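Local coordinates for protein FucU (Bifidobacterium longum subsp. infantis, PDB 3MVK) that probably interconverts the alpha and beta anomers of L-fucose, and perhaps the pyranose and furanose forms of beta-D-ribose, as a sugar mutarotase of the RbsD/FucU family, at residues 3-15 against 45-58. Residues are numbered along the deposited sequence; the frame is centred on the assembly and turned at random.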
loop_
_atom_site.group_PDB
_atom_site.type_symbol
_atom_site.label_atom_id
_atom_site.label_comp_id
_atom_site.label_asym_id
_atom_site.label_seq_id
_atom_site.Cartn_x
_atom_site.Cartn_y
_atom_site.Cartn_z
ATOM N N LYS G 3 -25.143 -10.812 -20.603
ATOM C CA LYS G 3 -25.686 -10.187 -21.853
ATOM C C LYS G 3 -27.029 -9.483 -21.620
ATOM O O LYS G 3 -27.474 -8.687 -22.451
ATOM C CB LYS G 3 -25.790 -11.214 -22.987
ATOM N N GLY G 4 -27.673 -9.777 -20.491
ATOM C CA GLY G 4 -28.790 -8.957 -20.010
ATOM C C GLY G 4 -28.269 -7.683 -19.345
ATOM O O GLY G 4 -29.039 -6.779 -19.015
ATOM N N ILE G 5 -26.953 -7.617 -19.153
ATOM C CA ILE G 5 -26.305 -6.484 -18.484
ATOM C C ILE G 5 -25.994 -5.379 -19.496
ATOM O O ILE G 5 -25.406 -5.652 -20.546
ATOM C CB ILE G 5 -25.009 -6.922 -17.780
ATOM C CG1 ILE G 5 -25.296 -8.066 -16.805
ATOM C CG2 ILE G 5 -24.339 -5.744 -17.052
ATOM C CD1 ILE G 5 -24.097 -8.936 -16.525
ATOM N N PRO G 6 -26.394 -4.129 -19.186
ATOM C CA PRO G 6 -26.129 -2.995 -20.055
ATOM C C PRO G 6 -24.641 -2.842 -20.342
ATOM O O PRO G 6 -23.812 -2.866 -19.414
ATOM C CB PRO G 6 -26.640 -1.810 -19.238
ATOM C CG PRO G 6 -27.746 -2.394 -18.438
ATOM C CD PRO G 6 -27.245 -3.747 -18.042
ATOM N N LYS G 7 -24.322 -2.696 -21.624
ATOM C CA LYS G 7 -22.949 -2.601 -22.090
ATOM C C LYS G 7 -22.164 -1.441 -21.475
ATOM O O LYS G 7 -20.939 -1.516 -21.358
ATOM C CB LYS G 7 -22.918 -2.487 -23.620
ATOM N N ILE G 8 -22.847 -0.366 -21.072
ATOM C CA ILE G 8 -22.117 0.792 -20.556
ATOM C C ILE G 8 -21.541 0.607 -19.140
ATOM O O ILE G 8 -20.667 1.374 -18.728
ATOM C CB ILE G 8 -22.935 2.123 -20.631
ATOM C CG1 ILE G 8 -24.083 2.113 -19.626
ATOM C CG2 ILE G 8 -23.410 2.398 -22.097
ATOM C CD1 ILE G 8 -24.700 3.513 -19.451
ATOM N N ILE G 9 -22.008 -0.407 -18.419
ATOM C CA ILE G 9 -21.553 -0.621 -17.029
ATOM C C ILE G 9 -20.163 -1.294 -17.024
ATOM O O ILE G 9 -20.055 -2.441 -17.484
ATOM C CB ILE G 9 -22.580 -1.469 -16.230
ATOM C CG1 ILE G 9 -23.936 -0.726 -16.152
ATOM C CG2 ILE G 9 -22.064 -1.798 -14.814
ATOM C CD1 ILE G 9 -25.067 -1.549 -15.557
ATOM N N PRO G 10 -19.115 -0.603 -16.511
ATOM C CA PRO G 10 -17.777 -1.226 -16.470
ATOM C C PRO G 10 -17.723 -2.328 -15.394
ATOM O O PRO G 10 -18.584 -2.356 -14.489
ATOM C CB PRO G 10 -16.847 -0.057 -16.128
ATOM C CG PRO G 10 -17.724 0.899 -15.330
ATOM C CD PRO G 10 -19.106 0.771 -15.952
ATOM N N PRO G 11 -16.735 -3.241 -15.489
ATOM C CA PRO G 11 -16.706 -4.374 -14.551
ATOM C C PRO G 11 -16.701 -3.962 -13.069
ATOM O O PRO G 11 -17.383 -4.605 -12.286
ATOM C CB PRO G 11 -15.411 -5.104 -14.923
ATOM C CG PRO G 11 -15.250 -4.790 -16.427
ATOM C CD PRO G 11 -15.697 -3.354 -16.530
ATOM N N GLU G 12 -15.975 -2.907 -12.705
ATOM C CA GLU G 12 -16.011 -2.405 -11.333
ATOM C C GLU G 12 -17.397 -1.989 -10.859
ATOM O O GLU G 12 -17.761 -2.224 -9.706
ATOM C CB GLU G 12 -15.057 -1.238 -11.158
ATOM C CG GLU G 12 -15.106 -0.686 -9.732
ATOM C CD GLU G 12 -14.103 0.402 -9.480
ATOM O OE1 GLU G 12 -13.610 1.015 -10.465
ATOM O OE2 GLU G 12 -13.831 0.645 -8.279
ATOM N N LEU G 13 -18.172 -1.348 -11.721
ATOM C CA LEU G 13 -19.504 -0.932 -11.293
ATOM C C LEU G 13 -20.427 -2.156 -11.148
ATOM O O LEU G 13 -21.286 -2.202 -10.266
ATOM C CB LEU G 13 -20.092 0.110 -12.256
ATOM C CG LEU G 13 -21.461 0.671 -11.883
ATOM C CD1 LEU G 13 -21.446 1.291 -10.479
ATOM C CD2 LEU G 13 -21.826 1.721 -12.939
ATOM N N LEU G 14 -20.224 -3.179 -11.978
ATOM C CA LEU G 14 -21.058 -4.372 -11.871
ATOM C C LEU G 14 -20.800 -4.999 -10.505
ATOM O O LEU G 14 -21.753 -5.367 -9.798
ATOM C CB LEU G 14 -20.765 -5.348 -13.014
ATOM C CG LEU G 14 -21.561 -6.649 -13.026
ATOM C CD1 LEU G 14 -23.077 -6.397 -13.023
ATOM C CD2 LEU G 14 -21.134 -7.469 -14.235
ATOM N N LYS G 15 -19.524 -5.064 -10.124
ATOM C CA LYS G 15 -19.141 -5.569 -8.798
ATOM C C LYS G 15 -19.822 -4.769 -7.680
ATOM O O LYS G 15 -20.390 -5.339 -6.738
ATOM C CB LYS G 15 -17.627 -5.534 -8.615
ATOM C CG LYS G 15 -17.198 -6.022 -7.241
ATOM C CD LYS G 15 -15.672 -6.193 -7.171
ATOM C CE LYS G 15 -15.217 -6.811 -5.846
ATOM N NZ LYS G 15 -15.277 -5.872 -4.686
ATOM N N VAL G 45 -16.833 5.794 -9.472
ATOM C CA VAL G 45 -16.665 5.237 -10.808
ATOM C C VAL G 45 -16.877 6.342 -11.822
ATOM O O VAL G 45 -17.907 6.995 -11.792
ATOM C CB VAL G 45 -17.676 4.076 -11.047
ATOM C CG1 VAL G 45 -17.551 3.532 -12.499
ATOM C CG2 VAL G 45 -17.472 2.951 -10.009
ATOM N N ARG G 46 -15.903 6.568 -12.703
ATOM C CA ARG G 46 -16.037 7.610 -13.733
ATOM C C ARG G 46 -16.917 7.122 -14.861
ATOM O O ARG G 46 -16.738 5.995 -15.364
ATOM C CB ARG G 46 -14.691 8.017 -14.340
ATOM C CG ARG G 46 -13.616 8.491 -13.359
ATOM C CD ARG G 46 -14.083 9.601 -12.433
ATOM N NE ARG G 46 -14.544 10.775 -13.180
ATOM C CZ ARG G 46 -14.731 11.966 -12.631
ATOM N NH1 ARG G 46 -14.457 12.147 -11.346
ATOM N NH2 ARG G 46 -15.187 12.977 -13.371
HETATM N N MSE G 47 -17.851 7.983 -15.259
HETATM C CA MSE G 47 -18.699 7.747 -16.435
HETATM C C MSE G 47 -18.879 9.041 -17.212
HETATM O O MSE G 47 -19.996 9.418 -17.557
HETATM C CB MSE G 47 -20.039 7.204 -15.979
HETATM C CG MSE G 47 -19.821 6.008 -15.129
HETATM SE SE MSE G 47 -19.703 4.527 -16.310
HETATM C CE MSE G 47 -21.513 4.271 -15.611
ATOM N N ASP G 48 -17.751 9.701 -17.468
ATOM C CA ASP G 48 -17.732 11.084 -17.953
ATOM C C ASP G 48 -18.397 11.254 -19.297
ATOM O O ASP G 48 -18.922 12.326 -19.589
ATOM C CB ASP G 48 -16.304 11.628 -17.996
ATOM C CG ASP G 48 -15.708 11.800 -16.605
ATOM O OD1 ASP G 48 -15.375 10.786 -15.968
ATOM O OD2 ASP G 48 -15.578 12.950 -16.154
ATOM N N GLY G 49 -18.387 10.208 -20.113
ATOM C CA GLY G 49 -19.003 10.331 -21.429
ATOM C C GLY G 49 -20.494 10.052 -21.487
ATOM O O GLY G 49 -21.055 10.017 -22.580
ATOM N N HIS G 50 -21.139 9.855 -20.329
ATOM C CA HIS G 50 -22.546 9.424 -20.291
ATOM C C HIS G 50 -23.446 10.384 -19.539
ATOM O O HIS G 50 -23.024 11.027 -18.571
ATOM C CB HIS G 50 -22.698 8.018 -19.695
ATOM C CG HIS G 50 -21.904 6.975 -20.418
ATOM N ND1 HIS G 50 -22.185 6.585 -21.711
ATOM C CD2 HIS G 50 -20.831 6.241 -20.028
ATOM C CE1 HIS G 50 -21.316 5.660 -22.089
ATOM N NE2 HIS G 50 -20.486 5.432 -21.086
ATOM N N GLY G 51 -24.679 10.486 -20.010
ATOM C CA GLY G 51 -25.665 11.334 -19.360
ATOM C C GLY G 51 -26.358 10.653 -18.192
ATOM O O GLY G 51 -26.225 9.442 -17.988
ATOM N N GLY G 52 -27.109 11.436 -17.415
ATOM C CA GLY G 52 -27.823 10.896 -16.235
ATOM C C GLY G 52 -28.897 9.881 -16.592
ATOM O O GLY G 52 -29.030 8.831 -15.939
ATOM N N GLY G 53 -29.668 10.172 -17.639
ATOM C CA GLY G 53 -30.747 9.254 -18.070
ATOM C C GLY G 53 -30.224 7.915 -18.545
ATOM O O GLY G 53 -30.746 6.878 -18.165
ATOM N N GLU G 54 -29.164 7.912 -19.341
ATOM C CA GLU G 54 -28.675 6.629 -19.835
ATOM C C GLU G 54 -28.065 5.800 -18.715
ATOM O O GLU G 54 -28.226 4.570 -18.689
ATOM C CB GLU G 54 -27.728 6.761 -21.025
ATOM C CG GLU G 54 -26.518 7.580 -20.787
ATOM C CD GLU G 54 -25.732 7.833 -22.079
ATOM O OE1 GLU G 54 -25.341 9.003 -22.324
ATOM O OE2 GLU G 54 -25.547 6.869 -22.862
ATOM N N ILE G 55 -27.406 6.472 -17.766
ATOM C CA ILE G 55 -26.896 5.774 -16.588
ATOM C C ILE G 55 -28.034 5.209 -15.736
ATOM O O ILE G 55 -27.995 4.048 -15.336
ATOM C CB ILE G 55 -25.970 6.669 -15.749
ATOM C CG1 ILE G 55 -24.707 6.968 -16.547
ATOM C CG2 ILE G 55 -25.590 5.978 -14.433
ATOM C CD1 ILE G 55 -23.843 8.016 -15.937
ATOM N N LEU G 56 -29.044 6.026 -15.450
ATOM C CA LEU G 56 -30.168 5.538 -14.647
ATOM C C LEU G 56 -30.838 4.368 -15.326
ATOM O O LEU G 56 -31.160 3.372 -14.677
ATOM C CB LEU G 56 -31.188 6.650 -14.414
ATOM C CG LEU G 56 -32.392 6.252 -13.566
ATOM C CD1 LEU G 56 -32.010 5.784 -12.124
ATOM C CD2 LEU G 56 -33.377 7.428 -13.500
ATOM N N LYS G 57 -31.064 4.487 -16.627
ATOM C CA LYS G 57 -31.749 3.423 -17.358
ATOM C C LYS G 57 -30.980 2.100 -17.234
ATOM O O LYS G 57 -31.584 1.044 -17.016
ATOM C CB LYS G 57 -31.916 3.795 -18.824
ATOM C CG LYS G 57 -32.708 2.781 -19.641
ATOM C CD LYS G 57 -32.600 3.139 -21.134
ATOM C CE LYS G 57 -33.242 2.070 -21.994
ATOM N NZ LYS G 57 -34.720 2.035 -21.795
ATOM N N ALA G 58 -29.654 2.161 -17.354
ATOM C CA ALA G 58 -28.823 0.984 -17.252
ATOM C C ALA G 58 -28.855 0.389 -15.840
ATOM O O ALA G 58 -29.002 -0.827 -15.664
ATOM C CB ALA G 58 -27.391 1.316 -17.691
HETATM O O HOH W 1 -18.916 3.200 -19.667
#
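I8 pushes its CD1 against helix 52-58, 3.9 Å from A58 CB and close to E54 O, while its CB lies over one face of the H50 ring, offset toward the rim. The contact belongs to the RbsD/FucU fold: the N-terminal loop and the start of helix 11-19 pack on strand 43-47, at one border of this chain's mixed sheet, and on the helix that follows. With chi1 at 70°, I8 CG1 sits between the backbone N and carbonyl carbon and CG2 faces H50 CE1; the extended chi2 (167°) carries CD1 on to the helix. Shortening I8 to an alanine removes CG1, CG2 and CD1, and is likely to open a gap beside A58 CB and uncover H50 CE1. One water joins the segments, donating to I8 O at 2.7 Å and hydrogen-bonded to H50 NE2 at 3.1 Å. On the same helix, P6 CB meets A58 CB at 3.6 Å. Toward the strand, the CD corner of the P10 ring meets M47 SE, the selenium of a selenomethionine, at 3.8 Å, and L13 crosses M47 at about a right angle, L13 CD2 lying 3.7 Å from M47 CE. V45 CG1 lies 3.9 Å from P10 CG.

Further out, the type I turn M47-H50 is closed by H50 N to M47 O, and H50 stacks on H50 of a second subunit. P10 and G51 stand at the N-cap positions of helices 11-19 and 52-60; G51 N donates to E54 OE1 at 2.8 Å, with an N-H...O angle of 178°.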